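Local coordinates for protein nicotinate-nucleotide--dimethylbenzimidazole phosphoribosyltransferase (Thermus thermophilus HB8, PDB 1WX1) that probably catalyses the transfer of phosphoribose from nicotinate mononucleotide to 5,6-dimethylbenzimidazole, giving alpha-ribazole 5'-phosphate for cobalamin synthesis, at residues 53-58 against 66-71; 120-125 against 226-231. All blocks are in the same frame, centred on the assembly; numbering follows the deposited sequence.

How the contacts relate
Contact 1 and contact 2 lie side by side on the same side of the chain's centre, their own centres 10 Å apart, and follow one another in series along the chain. Residues 53-58, the end of strand 47-54 in the parallel sheet and the loop that follows, belong to contact 1 but also touch both segments of contact 2. Residues 66-71 flank this loop in contact 1. Toward contact 2, Asp55 O accepts a hydrogen bond from Thr122 N at 3.1 Å, and His56 NE2 is hydrogen-bonded to Glu229 OE2 of helix 228-242. This is a worked example of how the C-terminal end of a central strand in a parallel alpha/beta fold meets segments distant in sequence.

Contact 1 of 2, residues 53-58 against 66-71; sequences AADHGV and YPQEVT
Asp55 meets Thr71 and Gln68 in a buried polar contact, partly bridged by water, between the end of strand 47-54 and the turn leading into helix 70-79. Thr71 and Asp55 reach each other tip to tip: OG1 of Thr71 donates to OD2 of Asp55 at 2.7 Å, on the syn side but 35° out of the carboxylate plane. The same OG1 takes the backbone N-H of Ile165, and Asp55 OD1 that of Val104. Gln68 has CG anti to its backbone N (chi1 -174°), which puts Gln68 CG 3.2 Å from Asp55 OD2; the extended chain beyond carries the amide on past the carboxylate, the two planes 51° apart. Two waters complete the grip. One donates to Asp55 OD1 and Gln68 O; the other donates to Asp55 OD2 while accepting from His56 N and Gln68 NE2. An alanine at Asp55 would probably leave the Thr71 hydroxyl and Val104 N without their acceptor and both waters less firmly held. The contact sits at the C-terminal edge of the parallel sheet, where alpha/beta enzymes typically place their active sites, and the side chain of Ala53 is about 9 Å from that of Glu304, the predicted proton acceptor.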
ATOM      1  N   ALA A  53       1.520  25.388   1.950  1.00 12.51           N
ATOM      2  CA  ALA A  53       0.955  25.823   3.218  1.00 13.94           C
ATOM      3  C   ALA A  53       0.451  27.257   3.198  1.00 14.08           C
ATOM      4  O   ALA A  53       1.060  28.136   2.592  1.00 13.72           O
ATOM      5  CB  ALA A  53       1.998  25.665   4.329  1.00 14.27           C
ATOM      6  N   ALA A  54      -0.666  27.480   3.880  1.00 14.01           N
ATOM      7  CA  ALA A  54      -1.261  28.801   3.980  1.00 15.19           C
ATOM      8  C   ALA A  54      -2.334  28.765   5.057  1.00 15.89           C
ATOM      9  O   ALA A  54      -2.877  27.704   5.369  1.00 15.49           O
ATOM     10  CB  ALA A  54      -1.874  29.215   2.641  1.00 13.67           C
ATOM     11  N   ASP A  55      -2.637  29.926   5.624  1.00 16.50           N
ATOM     12  CA  ASP A  55      -3.658  30.003   6.649  1.00 16.35           C
ATOM     13  C   ASP A  55      -5.001  30.424   6.084  1.00 16.45           C
ATOM     14  O   ASP A  55      -5.082  30.926   4.961  1.00 16.83           O
ATOM     15  CB  ASP A  55      -3.200  30.922   7.777  1.00 15.59           C
ATOM     16  CG  ASP A  55      -2.302  30.195   8.758  1.00 17.52           C
ATOM     17  OD1 ASP A  55      -1.141  30.615   8.957  1.00 16.87           O
ATOM     18  OD2 ASP A  55      -2.766  29.180   9.321  1.00 16.32           O
ATOM     19  N   HIS A  56      -6.049  30.206   6.871  1.00 16.12           N
ATOM     20  CA  HIS A  56      -7.416  30.489   6.450  1.00 17.08           C
ATOM     21  C   HIS A  56      -8.190  31.377   7.423  1.00 16.81           C
ATOM     22  O   HIS A  56      -8.232  31.103   8.622  1.00 16.23           O
ATOM     23  CB  HIS A  56      -8.159  29.160   6.287  1.00 14.66           C
ATOM     24  CG  HIS A  56      -7.531  28.238   5.294  1.00 17.51           C
ATOM     25  ND1 HIS A  56      -8.029  28.058   4.020  1.00 18.70           N
ATOM     26  CD2 HIS A  56      -6.419  27.463   5.369  1.00 17.97           C
ATOM     27  CE1 HIS A  56      -7.257  27.220   3.356  1.00 20.19           C
ATOM     28  NE2 HIS A  56      -6.270  26.844   4.155  1.00 18.94           N
ATOM     29  N   GLY A  57      -8.810  32.431   6.900  1.00 16.02           N
ATOM     30  CA  GLY A  57      -9.583  33.320   7.748  1.00 17.18           C
ATOM     31  C   GLY A  57     -10.825  32.638   8.297  1.00 17.85           C
ATOM     32  O   GLY A  57     -11.377  33.066   9.311  1.00 19.19           O
ATOM     33  N   VAL A  58     -11.261  31.565   7.641  1.00 15.39           N
ATOM     34  CA  VAL A  58     -12.458  30.849   8.076  1.00 15.35           C
ATOM     35  C   VAL A  58     -12.308  30.191   9.452  1.00 15.63           C
ATOM     36  O   VAL A  58     -13.289  29.721  10.028  1.00 16.36           O
ATOM     37  CB  VAL A  58     -12.903  29.796   7.013  1.00 16.14           C
ATOM     38  CG1 VAL A  58     -12.011  28.574   7.063  1.00 16.40           C
ATOM     39  CG2 VAL A  58     -14.374  29.426   7.221  1.00 17.89           C
ATOM     40  N   TYR A  66      -7.881  23.078  16.390  1.00 27.72           N
ATOM     41  CA  TYR A  66      -6.511  23.566  16.489  1.00 26.07           C
ATOM     42  C   TYR A  66      -6.394  25.055  16.190  1.00 24.63           C
ATOM     43  O   TYR A  66      -7.060  25.569  15.297  1.00 23.72           O
ATOM     44  CB  TYR A  66      -5.618  22.794  15.517  1.00 29.95           C
ATOM     45  CG  TYR A  66      -5.444  21.340  15.871  1.00 34.37           C
ATOM     46  CD1 TYR A  66      -4.587  20.953  16.902  1.00 36.89           C
ATOM     47  CD2 TYR A  66      -6.148  20.348  15.189  1.00 37.24           C
ATOM     48  CE1 TYR A  66      -4.431  19.610  17.243  1.00 39.53           C
ATOM     49  CE2 TYR A  66      -6.000  19.003  15.522  1.00 40.28           C
ATOM     50  CZ  TYR A  66      -5.142  18.643  16.550  1.00 40.52           C
ATOM     51  OH  TYR A  66      -4.991  17.317  16.884  1.00 43.29           O
ATOM     52  N   PRO A  67      -5.541  25.768  16.943  1.00 24.73           N
ATOM     53  CA  PRO A  67      -5.342  27.204  16.737  1.00 24.03           C
ATOM     54  C   PRO A  67      -4.586  27.436  15.428  1.00 23.66           C
ATOM     55  O   PRO A  67      -3.777  26.605  15.016  1.00 21.77           O
ATOM     56  CB  PRO A  67      -4.538  27.619  17.963  1.00 25.50           C
ATOM     57  CG  PRO A  67      -3.723  26.391  18.252  1.00 24.86           C
ATOM     58  CD  PRO A  67      -4.744  25.289  18.087  1.00 25.19           C
ATOM     59  N   GLN A  68      -4.849  28.571  14.791  1.00 22.23           N
ATOM     60  CA  GLN A  68      -4.235  28.924  13.521  1.00 21.77           C
ATOM     61  C   GLN A  68      -2.710  28.818  13.497  1.00 21.12           C
ATOM     62  O   GLN A  68      -2.128  28.458  12.469  1.00 19.11           O
ATOM     63  CB  GLN A  68      -4.653  30.348  13.140  1.00 22.27           C
ATOM     64  CG  GLN A  68      -4.199  30.771  11.764  1.00 23.55           C
ATOM     65  CD  GLN A  68      -4.970  31.971  11.256  1.00 24.27           C
ATOM     66  OE1 GLN A  68      -4.816  33.081  11.760  1.00 23.14           O
ATOM     67  NE2 GLN A  68      -5.816  31.748  10.258  1.00 21.27           N
ATOM     68  N   GLU A  69      -2.076  29.125  14.627  1.00 19.54           N
ATOM     69  CA  GLU A  69      -0.625  29.098  14.746  1.00 20.07           C
ATOM     70  C   GLU A  69      -0.006  27.759  14.371  1.00 18.87           C
ATOM     71  O   GLU A  69       1.166  27.701  14.028  1.00 18.98           O
ATOM     72  CB  GLU A  69      -0.200  29.428  16.192  1.00 24.38           C
ATOM     73  CG  GLU A  69      -0.745  28.470  17.224  1.00 30.91           C
ATOM     74  CD  GLU A  69      -0.523  28.906  18.655  1.00 36.85           C
ATOM     75  OE1 GLU A  69       0.642  29.187  19.036  1.00 42.46           O
ATOM     76  OE2 GLU A  69      -1.518  28.961  19.402  1.00 41.81           O
ATOM     77  N   VAL A  70      -0.788  26.688  14.450  1.00 16.26           N
ATOM     78  CA  VAL A  70      -0.294  25.351  14.130  1.00 17.45           C
ATOM     79  C   VAL A  70       0.217  25.206  12.694  1.00 17.63           C
ATOM     80  O   VAL A  70       1.134  24.428  12.434  1.00 18.43           O
ATOM     81  CB  VAL A  70      -1.380  24.284  14.411  1.00 18.64           C
ATOM     82  CG1 VAL A  70      -0.914  22.915  13.919  1.00 20.81           C
ATOM     83  CG2 VAL A  70      -1.660  24.222  15.917  1.00 19.00           C
ATOM     84  N   THR A  71      -0.354  25.964  11.763  1.00 16.23           N
ATOM     85  CA  THR A  71       0.100  25.889  10.372  1.00 16.03           C
ATOM     86  C   THR A  71       1.584  26.247  10.295  1.00 16.04           C
ATOM     87  O   THR A  71       2.393  25.490   9.759  1.00 14.48           O
ATOM     88  CB  THR A  71      -0.685  26.857   9.463  1.00 16.30           C
ATOM     89  OG1 THR A  71      -2.085  26.569   9.556  1.00 15.23           O
ATOM     90  CG2 THR A  71      -0.240  26.709   8.014  1.00 15.99           C
TER
HETATM   91  O   HOH W   1      -0.040  29.559  11.221  1.00 16.81           O
HETATM   92  O   HOH W   2      -5.431  28.978   9.344  1.00 17.29           O

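Contact 2 of 2, residues 120-125 against 226-231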
ATOM      1  N   PRO A 120      -0.892  37.125   4.309  1.00 21.05           N
ATOM      2  CA  PRO A 120      -0.923  36.385   5.574  1.00 22.12           C
ATOM      3  C   PRO A 120      -2.265  35.690   5.777  1.00 22.91           C
ATOM      4  O   PRO A 120      -3.095  36.134   6.567  1.00 23.51           O
ATOM      5  CB  PRO A 120      -0.658  37.475   6.609  1.00 24.12           C
ATOM      6  CG  PRO A 120      -1.358  38.659   6.013  1.00 24.15           C
ATOM      7  CD  PRO A 120      -0.938  38.580   4.547  1.00 22.83           C
ATOM      8  N   GLY A 121      -2.467  34.593   5.058  1.00 21.04           N
ATOM      9  CA  GLY A 121      -3.714  33.864   5.163  1.00 20.86           C
ATOM     10  C   GLY A 121      -4.823  34.536   4.370  1.00 20.01           C
ATOM     11  O   GLY A 121      -4.729  35.709   4.012  1.00 20.71           O
ATOM     12  N   THR A 122      -5.881  33.788   4.090  1.00 17.84           N
ATOM     13  CA  THR A 122      -7.012  34.318   3.338  1.00 18.81           C
ATOM     14  C   THR A 122      -7.982  35.045   4.262  1.00 17.68           C
ATOM     15  O   THR A 122      -7.876  34.961   5.489  1.00 17.22           O
ATOM     16  CB  THR A 122      -7.815  33.194   2.691  1.00 17.82           C
ATOM     17  OG1 THR A 122      -8.158  32.241   3.705  1.00 15.37           O
ATOM     18  CG2 THR A 122      -7.019  32.507   1.587  1.00 18.26           C
ATOM     19  N   ALA A 123      -8.926  35.760   3.659  1.00 17.32           N
ATOM     20  CA  ALA A 123      -9.964  36.444   4.420  1.00 17.26           C
ATOM     21  C   ALA A 123     -10.943  35.314   4.766  1.00 18.32           C
ATOM     22  O   ALA A 123     -10.807  34.207   4.246  1.00 16.96           O
ATOM     23  CB  ALA A 123     -10.653  37.501   3.548  1.00 16.03           C
ATOM     24  N   ASN A 124     -11.914  35.588   5.635  1.00 17.29           N
ATOM     25  CA  ASN A 124     -12.906  34.591   6.045  1.00 18.62           C
ATOM     26  C   ASN A 124     -13.844  34.283   4.875  1.00 19.22           C
ATOM     27  O   ASN A 124     -14.675  35.111   4.510  1.00 18.02           O
ATOM     28  CB  ASN A 124     -13.724  35.132   7.224  1.00 18.40           C
ATOM     29  CG  ASN A 124     -14.627  34.083   7.844  1.00 18.53           C
ATOM     30  OD1 ASN A 124     -14.941  33.066   7.227  1.00 16.33           O
ATOM     31  ND2 ASN A 124     -15.063  34.338   9.072  1.00 18.80           N
ATOM     32  N   LEU A 125     -13.723  33.086   4.307  1.00 18.76           N
ATOM     33  CA  LEU A 125     -14.542  32.700   3.157  1.00 19.14           C
ATOM     34  C   LEU A 125     -16.046  32.651   3.431  1.00 18.01           C
ATOM     35  O   LEU A 125     -16.853  32.660   2.500  1.00 17.63           O
ATOM     36  CB  LEU A 125     -14.069  31.338   2.615  1.00 18.49           C
ATOM     37  CG  LEU A 125     -14.303  30.095   3.481  1.00 17.46           C
ATOM     38  CD1 LEU A 125     -15.695  29.537   3.207  1.00 15.76           C
ATOM     39  CD2 LEU A 125     -13.254  29.035   3.149  1.00 14.66           C
ATOM     40  N   GLY A 226     -12.000  29.487  -2.053  1.00 20.42           N
ATOM     41  CA  GLY A 226     -10.961  28.550  -1.658  1.00 19.82           C
ATOM     42  C   GLY A 226      -9.880  29.028  -0.713  1.00 20.09           C
ATOM     43  O   GLY A 226     -10.105  29.902   0.127  1.00 20.04           O
ATOM     44  N   GLY A 227      -8.707  28.413  -0.852  1.00 18.62           N
ATOM     45  CA  GLY A 227      -7.556  28.746  -0.031  1.00 18.42           C
ATOM     46  C   GLY A 227      -6.336  28.919  -0.919  1.00 18.13           C
ATOM     47  O   GLY A 227      -6.277  28.381  -2.030  1.00 15.53           O
ATOM     48  N   LEU A 228      -5.354  29.668  -0.435  1.00 17.30           N
ATOM     49  CA  LEU A 228      -4.141  29.917  -1.204  1.00 15.33           C
ATOM     50  C   LEU A 228      -3.350  28.658  -1.544  1.00 15.20           C
ATOM     51  O   LEU A 228      -2.883  28.509  -2.672  1.00 14.46           O
ATOM     52  CB  LEU A 228      -3.243  30.898  -0.447  1.00 13.29           C
ATOM     53  CG  LEU A 228      -3.825  32.312  -0.354  1.00 13.71           C
ATOM     54  CD1 LEU A 228      -3.261  33.022   0.865  1.00 13.92           C
ATOM     55  CD2 LEU A 228      -3.508  33.086  -1.641  1.00 13.12           C
ATOM     56  N   GLU A 229      -3.191  27.761  -0.573  1.00 15.34           N
ATOM     57  CA  GLU A 229      -2.431  26.541  -0.807  1.00 14.04           C
ATOM     58  C   GLU A 229      -3.201  25.597  -1.730  1.00 14.96           C
ATOM     59  O   GLU A 229      -2.603  24.775  -2.417  1.00 15.74           O
ATOM     60  CB  GLU A 229      -2.085  25.844   0.526  1.00 15.11           C
ATOM     61  CG  GLU A 229      -3.181  24.975   1.119  1.00 18.14           C
ATOM     62  CD  GLU A 229      -4.159  25.748   1.976  1.00 18.58           C
ATOM     63  OE1 GLU A 229      -4.486  26.900   1.617  1.00 19.39           O
ATOM     64  OE2 GLU A 229      -4.610  25.191   3.003  1.00 20.04           O
ATOM     65  N   LEU A 230      -4.526  25.716  -1.757  1.00 13.84           N
ATOM     66  CA  LEU A 230      -5.324  24.858  -2.634  1.00 14.69           C
ATOM     67  C   LEU A 230      -5.079  25.274  -4.086  1.00 13.39           C
ATOM     68  O   LEU A 230      -4.987  24.433  -4.983  1.00 14.56           O
ATOM     69  CB  LEU A 230      -6.821  24.967  -2.294  1.00 15.08           C
ATOM     70  CG  LEU A 230      -7.230  24.640  -0.849  1.00 17.81           C
ATOM     71  CD1 LEU A 230      -8.755  24.624  -0.740  1.00 20.32           C
ATOM     72  CD2 LEU A 230      -6.666  23.284  -0.429  1.00 17.98           C
ATOM     73  N   VAL A 231      -4.974  26.579  -4.311  1.00 12.52           N
ATOM     74  CA  VAL A 231      -4.714  27.107  -5.644  1.00 14.04           C
ATOM     75  C   VAL A 231      -3.268  26.765  -6.027  1.00 14.73           C
ATOM     76  O   VAL A 231      -2.985  26.435  -7.178  1.00 13.43           O
ATOM     77  CB  VAL A 231      -4.917  28.634  -5.676  1.00 15.61           C
ATOM     78  CG1 VAL A 231      -4.539  29.192  -7.044  1.00 14.46           C
ATOM     79  CG2 VAL A 231      -6.370  28.959  -5.349  1.00 16.35           C
TER
HETATM   80  O   HOH W   3      -9.579  30.031   2.887  1.00 17.25           O
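Thr122 lays its methyl against Leu228 where a loop following strand 113-115 packs on the N-cap region of helix 228-242 in this parallel alpha/beta fold. The apolar part is carried by two side chains that slide past each other in opposite directions. Thr122 CG2 comes to 3.7 Å from Leu228 CG and lies almost as near to Leu228 CD1. The backbone of the loop is met as well, with Leu228 CD1 4.1 Å from Gly121 C. Beyond the loop, Leu228 packs on Ala54 of strand 47-54 and on Ala139 of helix 133-152, so the loop, the sheet and a second helix share one leucine.

The backbone supplies the next layer. Gly226 is the first residue to leave helix 218-225, and Gly227 occupies the N-cap of the next helix. Thr122 CG2 approaches to 4.1 Å from Gly227 CA. A side chain on Gly227 would not fit, because its beta carbon would run into Glu229 OE1. The carbonyl oxygen of Gly227 accepts the first turn's hydrogen bond from Val231 N at 3.2 Å. Leu125 makes only a loose touch, its CD2 standing 4.4 Å from Gly226 O, and turns instead to Val58 and Ala170.

Polar linkage is indirect, since no hydrogen bond joins the two segments directly. With chi1 at 53°, Thr122 OG1 sits between its backbone N and carbonyl carbon, while CG2 is left to face Leu228. That hydroxyl oxygen accepts the N-H of Gly57 and is paired with a water at 2.8 Å from Thr122 OG1. The same water links the loop to Gly226, donating to Gly226 O, also at 2.8 Å.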